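Local coordinates for protein glucose-6-phosphate isomerase (Thermus thermophilus, PDB 1ZZG) that probably catalyses the reversible isomerisation of glucose 6-phosphate to fructose 6-phosphate, a step shared by glycolysis and gluconeogenesis, at residues E25-L30 and T385-E390; R58-N63 and L199-A204; M248-R253 and L287-Q292. All blocks are in the same frame, centred on the assembly; numbering follows the deposited sequence.

Interaction 1: E25-L30 and T385-E390; sequences EARRRL and TAFLGE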
loop_
_atom_site.group_PDB
_atom_site.type_symbol
_atom_site.label_atom_id
_atom_site.label_comp_id
_atom_site.label_asym_id
_atom_site.label_seq_id
_atom_site.Cartn_x
_atom_site.Cartn_y
_atom_site.Cartn_z
ATOM N N GLU A 25 12.174 -8.881 -32.307
ATOM C CA GLU A 25 13.292 -9.718 -31.881
ATOM C C GLU A 25 13.186 -10.046 -30.391
ATOM O O GLU A 25 13.484 -11.165 -29.970
ATOM C CB GLU A 25 14.617 -9.010 -32.189
ATOM C CG GLU A 25 15.870 -9.708 -31.683
ATOM C CD GLU A 25 15.997 -11.143 -32.165
ATOM O OE1 GLU A 25 15.282 -11.525 -33.117
ATOM O OE2 GLU A 25 16.826 -11.888 -31.593
ATOM N N ALA A 26 12.751 -9.076 -29.590
ATOM C CA ALA A 26 12.596 -9.309 -28.158
ATOM C C ALA A 26 11.581 -10.440 -27.967
ATOM O O ALA A 26 11.804 -11.365 -27.178
ATOM C CB ALA A 26 12.117 -8.032 -27.464
ATOM N N ARG A 27 10.473 -10.372 -28.705
ATOM C CA ARG A 27 9.441 -11.407 -28.615
ATOM C C ARG A 27 9.961 -12.772 -29.080
ATOM O O ARG A 27 9.720 -13.794 -28.427
ATOM C CB ARG A 27 8.202 -11.010 -29.436
ATOM C CG ARG A 27 7.184 -12.140 -29.588
ATOM C CD ARG A 27 5.797 -11.639 -30.008
ATOM N NE ARG A 27 5.773 -11.043 -31.346
ATOM C CZ ARG A 27 4.689 -10.510 -31.902
ATOM N NH1 ARG A 27 3.536 -10.496 -31.236
ATOM N NH2 ARG A 27 4.753 -9.983 -33.118
ATOM N N ARG A 28 10.675 -12.792 -30.203
ATOM C CA ARG A 28 11.227 -14.044 -30.724
ATOM C C ARG A 28 12.157 -14.683 -29.682
ATOM O O ARG A 28 12.071 -15.883 -29.404
ATOM C CB ARG A 28 12.013 -13.784 -32.021
ATOM C CG ARG A 28 12.489 -15.055 -32.737
ATOM C CD ARG A 28 13.690 -14.777 -33.645
ATOM N NE ARG A 28 14.858 -14.358 -32.868
ATOM C CZ ARG A 28 15.544 -15.149 -32.050
ATOM N NH1 ARG A 28 15.199 -16.418 -31.892
ATOM N NH2 ARG A 28 16.560 -14.662 -31.356
ATOM N N ARG A 29 13.048 -13.880 -29.107
ATOM C CA ARG A 29 13.979 -14.383 -28.103
ATOM C C ARG A 29 13.251 -15.029 -26.931
ATOM O O ARG A 29 13.682 -16.062 -26.416
ATOM C CB ARG A 29 14.869 -13.260 -27.573
ATOM C CG ARG A 29 15.892 -12.750 -28.564
ATOM C CD ARG A 29 16.826 -11.740 -27.918
ATOM N NE ARG A 29 17.829 -11.268 -28.871
ATOM C CZ ARG A 29 18.886 -10.530 -28.545
ATOM N NH1 ARG A 29 19.087 -10.170 -27.282
ATOM N NH2 ARG A 29 19.750 -10.156 -29.482
ATOM N N LEU A 30 12.155 -14.413 -26.505
ATOM C CA LEU A 30 11.386 -14.945 -25.386
ATOM C C LEU A 30 10.719 -16.269 -25.754
ATOM O O LEU A 30 10.823 -17.255 -25.017
ATOM C CB LEU A 30 10.319 -13.937 -24.948
ATOM C CG LEU A 30 9.380 -14.391 -23.820
ATOM C CD1 LEU A 30 10.164 -14.580 -22.523
ATOM C CD2 LEU A 30 8.275 -13.356 -23.632
ATOM N N THR A 385 6.422 -7.471 -18.852
ATOM C CA THR A 385 7.623 -7.662 -18.057
ATOM C C THR A 385 8.607 -8.645 -18.697
ATOM O O THR A 385 9.816 -8.393 -18.718
ATOM C CB THR A 385 7.253 -8.137 -16.639
ATOM O OG1 THR A 385 6.373 -7.178 -16.034
ATOM C CG2 THR A 385 8.500 -8.290 -15.784
ATOM N N ALA A 386 8.101 -9.759 -19.220
ATOM C CA ALA A 386 8.979 -10.739 -19.860
ATOM C C ALA A 386 9.632 -10.125 -21.106
ATOM O O ALA A 386 10.822 -10.329 -21.350
ATOM C CB ALA A 386 8.193 -12.006 -20.229
ATOM N N PHE A 387 8.863 -9.375 -21.891
ATOM C CA PHE A 387 9.423 -8.731 -23.083
ATOM C C PHE A 387 10.535 -7.761 -22.670
ATOM O O PHE A 387 11.594 -7.697 -23.309
ATOM C CB PHE A 387 8.341 -7.967 -23.869
ATOM C CG PHE A 387 7.361 -8.858 -24.607
ATOM C CD1 PHE A 387 7.804 -9.983 -25.304
ATOM C CD2 PHE A 387 6.002 -8.546 -24.636
ATOM C CE1 PHE A 387 6.905 -10.789 -26.024
ATOM C CE2 PHE A 387 5.095 -9.340 -25.348
ATOM C CZ PHE A 387 5.549 -10.465 -26.045
ATOM N N LEU A 388 10.287 -6.997 -21.608
ATOM C CA LEU A 388 11.283 -6.055 -21.107
ATOM C C LEU A 388 12.546 -6.785 -20.649
ATOM O O LEU A 388 13.650 -6.240 -20.712
ATOM C CB LEU A 388 10.704 -5.229 -19.954
ATOM C CG LEU A 388 9.803 -4.082 -20.409
ATOM C CD1 LEU A 388 9.104 -3.432 -19.216
ATOM C CD2 LEU A 388 10.661 -3.071 -21.160
ATOM N N GLY A 389 12.387 -8.020 -20.188
ATOM C CA GLY A 389 13.548 -8.785 -19.762
ATOM C C GLY A 389 14.497 -8.966 -20.936
ATOM O O GLY A 389 15.722 -8.955 -20.774
ATOM N N GLU A 390 13.930 -9.134 -22.128
ATOM C CA GLU A 390 14.729 -9.303 -23.336
ATOM C C GLU A 390 15.298 -7.963 -23.799
ATOM O O GLU A 390 16.473 -7.870 -24.154
ATOM C CB GLU A 390 13.880 -9.909 -24.463
ATOM C CG GLU A 390 13.358 -11.320 -24.189
ATOM C CD GLU A 390 14.459 -12.292 -23.790
ATOM O OE1 GLU A 390 15.629 -12.053 -24.160
ATOM O OE2 GLU A 390 14.153 -13.303 -23.119
HETATM O O HOH W 1 17.651 -10.323 -24.867
#

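Interaction 2: R58-N63 and L199-A204; sequences RYREAN and LAFAGA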
loop_
_atom_site.group_PDB
_atom_site.type_symbol
_atom_site.label_atom_id
_atom_site.label_comp_id
_atom_site.label_asym_id
_atom_site.label_seq_id
_atom_site.Cartn_x
_atom_site.Cartn_y
_atom_site.Cartn_z
ATOM N N ARG A 58 -13.886 -28.309 -6.996
ATOM C CA ARG A 58 -14.421 -29.473 -6.300
ATOM C C ARG A 58 -13.972 -29.509 -4.843
ATOM O O ARG A 58 -14.749 -29.858 -3.953
ATOM C CB ARG A 58 -14.013 -30.759 -7.022
ATOM C CG ARG A 58 -14.660 -30.922 -8.401
ATOM C CD ARG A 58 -16.193 -30.886 -8.332
ATOM N NE ARG A 58 -16.767 -29.544 -8.459
ATOM C CZ ARG A 58 -16.769 -28.829 -9.583
ATOM N NH1 ARG A 58 -16.223 -29.322 -10.688
ATOM N NH2 ARG A 58 -17.325 -27.624 -9.610
ATOM N N TYR A 59 -12.720 -29.138 -4.600
ATOM C CA TYR A 59 -12.191 -29.118 -3.242
ATOM C C TYR A 59 -12.934 -28.087 -2.404
ATOM O O TYR A 59 -13.282 -28.342 -1.253
ATOM C CB TYR A 59 -10.698 -28.778 -3.245
ATOM C CG TYR A 59 -10.138 -28.559 -1.857
ATOM C CD1 TYR A 59 -9.969 -29.625 -0.974
ATOM C CD2 TYR A 59 -9.804 -27.279 -1.417
ATOM C CE1 TYR A 59 -9.482 -29.418 0.312
ATOM C CE2 TYR A 59 -9.319 -27.064 -0.140
ATOM C CZ TYR A 59 -9.158 -28.135 0.721
ATOM O OH TYR A 59 -8.658 -27.914 1.981
ATOM N N ARG A 60 -13.170 -26.915 -2.988
ATOM C CA ARG A 60 -13.860 -25.836 -2.289
ATOM C C ARG A 60 -15.270 -26.265 -1.918
ATOM O O ARG A 60 -15.699 -26.113 -0.773
ATOM C CB ARG A 60 -13.918 -24.585 -3.176
ATOM C CG ARG A 60 -14.493 -23.351 -2.492
ATOM C CD ARG A 60 -16.017 -23.236 -2.596
ATOM N NE ARG A 60 -16.485 -22.059 -1.860
ATOM C CZ ARG A 60 -16.628 -22.011 -0.536
ATOM N NH1 ARG A 60 -16.360 -23.083 0.207
ATOM N NH2 ARG A 60 -16.998 -20.877 0.050
ATOM N N GLU A 61 -15.981 -26.802 -2.903
ATOM C CA GLU A 61 -17.350 -27.260 -2.716
ATOM C C GLU A 61 -17.471 -28.331 -1.640
ATOM O O GLU A 61 -18.495 -28.428 -0.964
ATOM C CB GLU A 61 -17.895 -27.773 -4.047
ATOM C CG GLU A 61 -18.211 -26.658 -5.030
ATOM C CD GLU A 61 -18.407 -27.160 -6.443
ATOM O OE1 GLU A 61 -18.788 -28.333 -6.612
ATOM O OE2 GLU A 61 -18.190 -26.378 -7.387
ATOM N N ALA A 62 -16.421 -29.127 -1.470
ATOM C CA ALA A 62 -16.433 -30.185 -0.465
ATOM C C ALA A 62 -16.178 -29.622 0.935
ATOM O O ALA A 62 -16.270 -30.344 1.932
ATOM C CB ALA A 62 -15.386 -31.239 -0.806
ATOM N N ASN A 63 -15.874 -28.329 1.009
ATOM C CA ASN A 63 -15.603 -27.684 2.291
ATOM C C ASN A 63 -16.367 -26.385 2.480
ATOM O O ASN A 63 -15.771 -25.320 2.633
ATOM C CB ASN A 63 -14.105 -27.430 2.422
ATOM C CG ASN A 63 -13.317 -28.712 2.526
ATOM O OD1 ASN A 63 -13.251 -29.324 3.590
ATOM N ND2 ASN A 63 -12.725 -29.140 1.413
ATOM N N LEU A 199 -9.374 -17.760 -4.360
ATOM C CA LEU A 199 -10.465 -17.176 -5.141
ATOM C C LEU A 199 -11.697 -18.073 -5.164
ATOM O O LEU A 199 -12.832 -17.585 -5.212
ATOM C CB LEU A 199 -10.028 -16.890 -6.576
ATOM C CG LEU A 199 -9.447 -15.499 -6.825
ATOM C CD1 LEU A 199 -9.075 -15.379 -8.299
ATOM C CD2 LEU A 199 -10.464 -14.420 -6.436
ATOM N N ALA A 200 -11.475 -19.385 -5.134
ATOM C CA ALA A 200 -12.591 -20.325 -5.135
ATOM C C ALA A 200 -13.418 -20.075 -3.880
ATOM O O ALA A 200 -14.632 -19.912 -3.954
ATOM C CB ALA A 200 -12.079 -21.765 -5.159
ATOM N N PHE A 201 -12.747 -20.030 -2.730
ATOM C CA PHE A 201 -13.424 -19.794 -1.460
ATOM C C PHE A 201 -14.030 -18.397 -1.405
ATOM O O PHE A 201 -14.910 -18.127 -0.589
ATOM C CB PHE A 201 -12.451 -20.021 -0.298
ATOM C CG PHE A 201 -12.269 -21.474 0.047
ATOM C CD1 PHE A 201 -13.175 -22.119 0.891
ATOM C CD2 PHE A 201 -11.243 -22.214 -0.528
ATOM C CE1 PHE A 201 -13.057 -23.487 1.155
ATOM C CE2 PHE A 201 -11.115 -23.580 -0.274
ATOM C CZ PHE A 201 -12.024 -24.220 0.569
ATOM N N ALA A 202 -13.562 -17.515 -2.283
ATOM C CA ALA A 202 -14.087 -16.157 -2.342
ATOM C C ALA A 202 -15.318 -16.140 -3.254
ATOM O O ALA A 202 -15.991 -15.117 -3.398
ATOM C CB ALA A 202 -13.020 -15.207 -2.872
ATOM N N GLY A 203 -15.595 -17.286 -3.868
ATOM C CA GLY A 203 -16.734 -17.413 -4.763
ATOM C C GLY A 203 -16.604 -16.681 -6.089
ATOM O O GLY A 203 -17.612 -16.312 -6.694
ATOM N N ALA A 204 -15.374 -16.466 -6.542
ATOM C CA ALA A 204 -15.129 -15.763 -7.799
ATOM C C ALA A 204 -15.149 -16.706 -9.003
ATOM O O ALA A 204 -14.990 -17.917 -8.857
ATOM C CB ALA A 204 -13.793 -15.039 -7.727
HETATM O O HOH W 2 -17.535 -20.856 -4.371
#

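Interaction 3: M248-R253 and L287-Q292; sequences MVYSER and LGPKDQ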
loop_
_atom_site.group_PDB
_atom_site.type_symbol
_atom_site.label_atom_id
_atom_site.label_comp_id
_atom_site.label_asym_id
_atom_site.label_seq_id
_atom_site.Cartn_x
_atom_site.Cartn_y
_atom_site.Cartn_z
ATOM N N MET A 248 -0.735 3.546 -11.343
ATOM C CA MET A 248 -1.891 4.070 -10.619
ATOM C C MET A 248 -3.226 3.480 -11.069
ATOM O O MET A 248 -3.620 3.619 -12.225
ATOM C CB MET A 248 -1.905 5.592 -10.775
ATOM C CG MET A 248 -2.951 6.336 -9.970
ATOM S SD MET A 248 -2.666 8.128 -10.148
ATOM C CE MET A 248 -3.956 8.790 -9.110
ATOM N N VAL A 249 -3.934 2.845 -10.137
ATOM C CA VAL A 249 -5.212 2.216 -10.452
ATOM C C VAL A 249 -6.415 2.947 -9.863
ATOM O O VAL A 249 -6.485 3.167 -8.654
ATOM C CB VAL A 249 -5.237 0.757 -9.946
ATOM C CG1 VAL A 249 -6.544 0.086 -10.342
ATOM C CG2 VAL A 249 -4.055 -0.005 -10.514
ATOM N N TYR A 250 -7.360 3.316 -10.724
ATOM C CA TYR A 250 -8.567 4.007 -10.291
ATOM C C TYR A 250 -9.675 3.042 -9.915
ATOM O O TYR A 250 -10.668 2.906 -10.629
ATOM C CB TYR A 250 -9.067 4.962 -11.379
ATOM C CG TYR A 250 -8.476 6.336 -11.229
ATOM C CD1 TYR A 250 -7.156 6.593 -11.594
ATOM C CD2 TYR A 250 -9.209 7.363 -10.630
ATOM C CE1 TYR A 250 -6.576 7.836 -11.360
ATOM C CE2 TYR A 250 -8.638 8.611 -10.390
ATOM C CZ TYR A 250 -7.324 8.838 -10.754
ATOM O OH TYR A 250 -6.752 10.062 -10.488
ATOM N N SER A 251 -9.489 2.382 -8.778
ATOM C CA SER A 251 -10.444 1.416 -8.258
ATOM C C SER A 251 -10.049 1.062 -6.835
ATOM O O SER A 251 -8.865 1.040 -6.502
ATOM C CB SER A 251 -10.438 0.145 -9.114
ATOM O OG SER A 251 -11.263 -0.860 -8.545
ATOM N N GLU A 252 -11.042 0.809 -5.987
ATOM C CA GLU A 252 -10.761 0.419 -4.612
ATOM C C GLU A 252 -10.765 -1.112 -4.562
ATOM O O GLU A 252 -10.010 -1.722 -3.803
ATOM C CB GLU A 252 -11.813 1.001 -3.659
ATOM C CG GLU A 252 -11.636 0.611 -2.190
ATOM C CD GLU A 252 -10.355 1.152 -1.546
ATOM O OE1 GLU A 252 -9.679 2.028 -2.134
ATOM O OE2 GLU A 252 -10.030 0.697 -0.426
ATOM N N ARG A 253 -11.613 -1.733 -5.376
ATOM C CA ARG A 253 -11.675 -3.194 -5.424
ATOM C C ARG A 253 -10.300 -3.745 -5.820
ATOM O O ARG A 253 -9.897 -4.823 -5.372
ATOM C CB ARG A 253 -12.729 -3.649 -6.440
ATOM C CG ARG A 253 -14.159 -3.272 -6.068
ATOM C CD ARG A 253 -15.098 -3.627 -7.203
ATOM N NE ARG A 253 -15.031 -5.052 -7.504
ATOM C CZ ARG A 253 -15.399 -5.592 -8.658
ATOM N NH1 ARG A 253 -15.859 -4.816 -9.631
ATOM N NH2 ARG A 253 -15.315 -6.907 -8.836
ATOM N N LEU A 287 -3.164 4.794 -6.124
ATOM C CA LEU A 287 -4.571 4.478 -6.293
ATOM C C LEU A 287 -5.330 5.762 -6.587
ATOM O O LEU A 287 -5.013 6.813 -6.038
ATOM C CB LEU A 287 -5.137 3.828 -5.024
ATOM C CG LEU A 287 -4.615 2.434 -4.656
ATOM C CD1 LEU A 287 -5.265 1.973 -3.347
ATOM C CD2 LEU A 287 -4.927 1.456 -5.781
ATOM N N GLY A 288 -6.324 5.669 -7.459
ATOM C CA GLY A 288 -7.120 6.835 -7.795
ATOM C C GLY A 288 -8.525 6.658 -7.265
ATOM O O GLY A 288 -9.065 5.545 -7.298
ATOM N N PRO A 289 -9.157 7.737 -6.779
ATOM C CA PRO A 289 -8.638 9.107 -6.700
ATOM C C PRO A 289 -7.863 9.501 -5.433
ATOM O O PRO A 289 -7.321 10.607 -5.368
ATOM C CB PRO A 289 -9.899 9.946 -6.853
ATOM C CG PRO A 289 -10.885 9.150 -6.054
ATOM C CD PRO A 289 -10.606 7.714 -6.499
ATOM N N LYS A 290 -7.788 8.616 -4.438
ATOM C CA LYS A 290 -7.107 8.970 -3.188
ATOM C C LYS A 290 -5.696 9.552 -3.349
ATOM O O LYS A 290 -5.296 10.437 -2.587
ATOM C CB LYS A 290 -7.075 7.774 -2.213
ATOM C CG LYS A 290 -6.070 6.680 -2.559
ATOM C CD LYS A 290 -6.116 5.527 -1.549
ATOM C CE LYS A 290 -7.458 4.800 -1.592
ATOM N NZ LYS A 290 -7.513 3.587 -0.717
ATOM N N ASP A 291 -4.936 9.084 -4.333
ATOM C CA ASP A 291 -3.595 9.623 -4.502
ATOM C C ASP A 291 -3.530 10.994 -5.177
ATOM O O ASP A 291 -2.448 11.546 -5.382
ATOM C CB ASP A 291 -2.693 8.603 -5.193
ATOM C CG ASP A 291 -2.081 7.632 -4.196
ATOM O OD1 ASP A 291 -1.516 8.123 -3.193
ATOM O OD2 ASP A 291 -2.162 6.403 -4.397
ATOM N N GLN A 292 -4.693 11.549 -5.505
ATOM C CA GLN A 292 -4.753 12.890 -6.078
ATOM C C GLN A 292 -4.565 13.774 -4.844
ATOM O O GLN A 292 -4.280 14.971 -4.940
ATOM C CB GLN A 292 -6.129 13.162 -6.703
ATOM C CG GLN A 292 -6.495 12.254 -7.877
ATOM C CD GLN A 292 -7.946 12.408 -8.328
ATOM O OE1 GLN A 292 -8.422 11.657 -9.182
ATOM N NE2 GLN A 292 -8.653 13.381 -7.754
#

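Interaction 1: E25-L30 and T385-E390
Two helices of the phosphoglucose isomerase fold, 20-32 near the N-terminus and 371-391 near the C-terminus, cross almost perpendicularly here: the axes of segments 25-30 and 385-390 approach to 8.5 Å at 102°. No direct hydrogen bond joins the segments, so packing and one water carry the contact. E390 is the side chain to follow. Its CB starts toward the other helix and lies 4.0 Å from A26 CB, the level at which the two backbones come nearest. CG, anti to its own carbonyl carbon (chi1 -64°), sits 3.4 Å from A26 O, and the bend at chi2 (-53°) turns the carboxylate along helix 20-32. There CD and OE1 rest against R29 CB, while OE2 passes L30 and forms a salt bridge to K33, one turn further along. One turn before E390, A386 CB and F387 CE1 meet L30 CD2 at 3.7 and 3.8 Å. R27 runs beside the F387 ring in the same direction, CB 3.7 Å from CE1, before its guanidinium leaves for the carbonyls of A220 and A222. R29 is held within its own helix: its NE gives an in-plane bond to the anti lone pair of E25 OE2, whose syn lone pair takes R28 NH2. Water 1 closes the span between helices, accepting from R29 NH1 and donating to both E390 OE1 and E390 O, each at 2.8 Å.

Interaction 2: R58-N63 and L199-A204
R60 CG stands anti to its backbone N, and a bend at chi2 (-88°) turns the chain across A200 O and F201; in F201, CG lies anti to the carbonyl carbon, which swings the ring toward segment 58-63. These torsions place R60 CG squarely above the ring, 3.7 Å from the F201 centroid and only 5° off the normal, a CH-pi contact over the middle of the face. Further out, the guanidinium lies beyond the ring's rim, one of its faces turned to F201 CD1, with NH1 3.4 Å from that atom. Its plane is tilted 47° to the ring, so the two are not stacked flat. Y59 CE2 lies near the plane of the F201 ring at its edge, 3.9 Å from F201 CE2, and N63 O comes near the same plane at CE1.

The helices concerned, 52-61 and 193-201, both meet the five-stranded parallel sheet of this phosphoglucose isomerase: Y59 and F201 each touch L119 on strand 118-124, and the F201 ring also meets F69 on strand 68-72. Their backbones come nearest at R60 and F201, where the CA atoms are 6.1 Å apart, and A200 CB packs on R60 CB. Helix 193-201 leads into a Schellman motif at G203, with positive phi and bonds from G203 N to A200 O and from A204 N to L199 O.

No direct hydrogen bond crosses between the segments; water 2 links them by accepting from R60 NE and donating to A200 O. The carboxamide of N63 is held from its own segment, ND2 giving a bond to Y59 O at 2.8 Å that lies in the carbonyl plane. The same ND2 sits over the rim of one face of the Y59 ring, while N63 OD1 accepts from W65 NE1.

Interaction 3: M248-R253 and L287-Q292
Strand 244-249 and the end of strand 278-287 run parallel in the mixed six-stranded sheet, and this contact lies where both leave it. The last bridge pairs V249 with L287, CA atoms 4.8 Å apart. Among backbone interactions, G288 N donates to V249 O at 2.8 Å; the N-H...O angle is 167°, so the bond is nearly straight, yet the donor stands well above the carbonyl plane. L287 CA and Y250 CA add CA-H...O contacts to V249 O and G288 O. Y250 then centres an inverse gamma turn that takes its chain off the strand.

Aromatic and apolar packing centres on the same residue. The Y250 ring lies over G288, whose CA is 3.4 Å from the ring centroid and 7° off the normal, a CH-pi contact; with no side chain at G288, its CA sits directly over the ring centre. P289, after a cis peptide bond, brings its CB to Y250 CE2, and the extended M248 chain brings CE to 3.9 Å from G288 CA, at roughly a right angle to the direction of the Y250 ring.

Polar tips complete the contact. K290 NZ bonds the syn lone pair of E252 OE1 at 3.0 Å and also forms a salt bridge to D99 of the second subunit, which places this loop at the dimer interface; there S251 OG meets E102 of that subunit. D291 OD2 takes the L287 N-H on its anti lone pair, tying the 3-10 turn back to the strand. At the ring's edge, Y250 OH donates to an in-plane lone pair of Q292 OE1 at 2.7 Å.

How the interactions relate
Interaction 1 spans nearly the whole chain, bringing helix 20-32 against helix 371-391, and the other two are nested within that loop. Interaction 2 closes before interaction 3 opens. They occupy different parts of the fold: 58-63 and 199-204 belong to helices beside the five-stranded parallel sheet, whereas 248-253 and 287-292 leave neighbouring strands of the mixed six-stranded sheet. Interactions 1 and 2 lie on opposite sides of the chain's centre, their own centres 36 Å apart; interactions 2 and 3 come closest, nearest atoms about 8 Å apart without touching. Of the three, interaction 3 alone is touched by the second subunit, so interactions 1 and 2 concern packing within one chain.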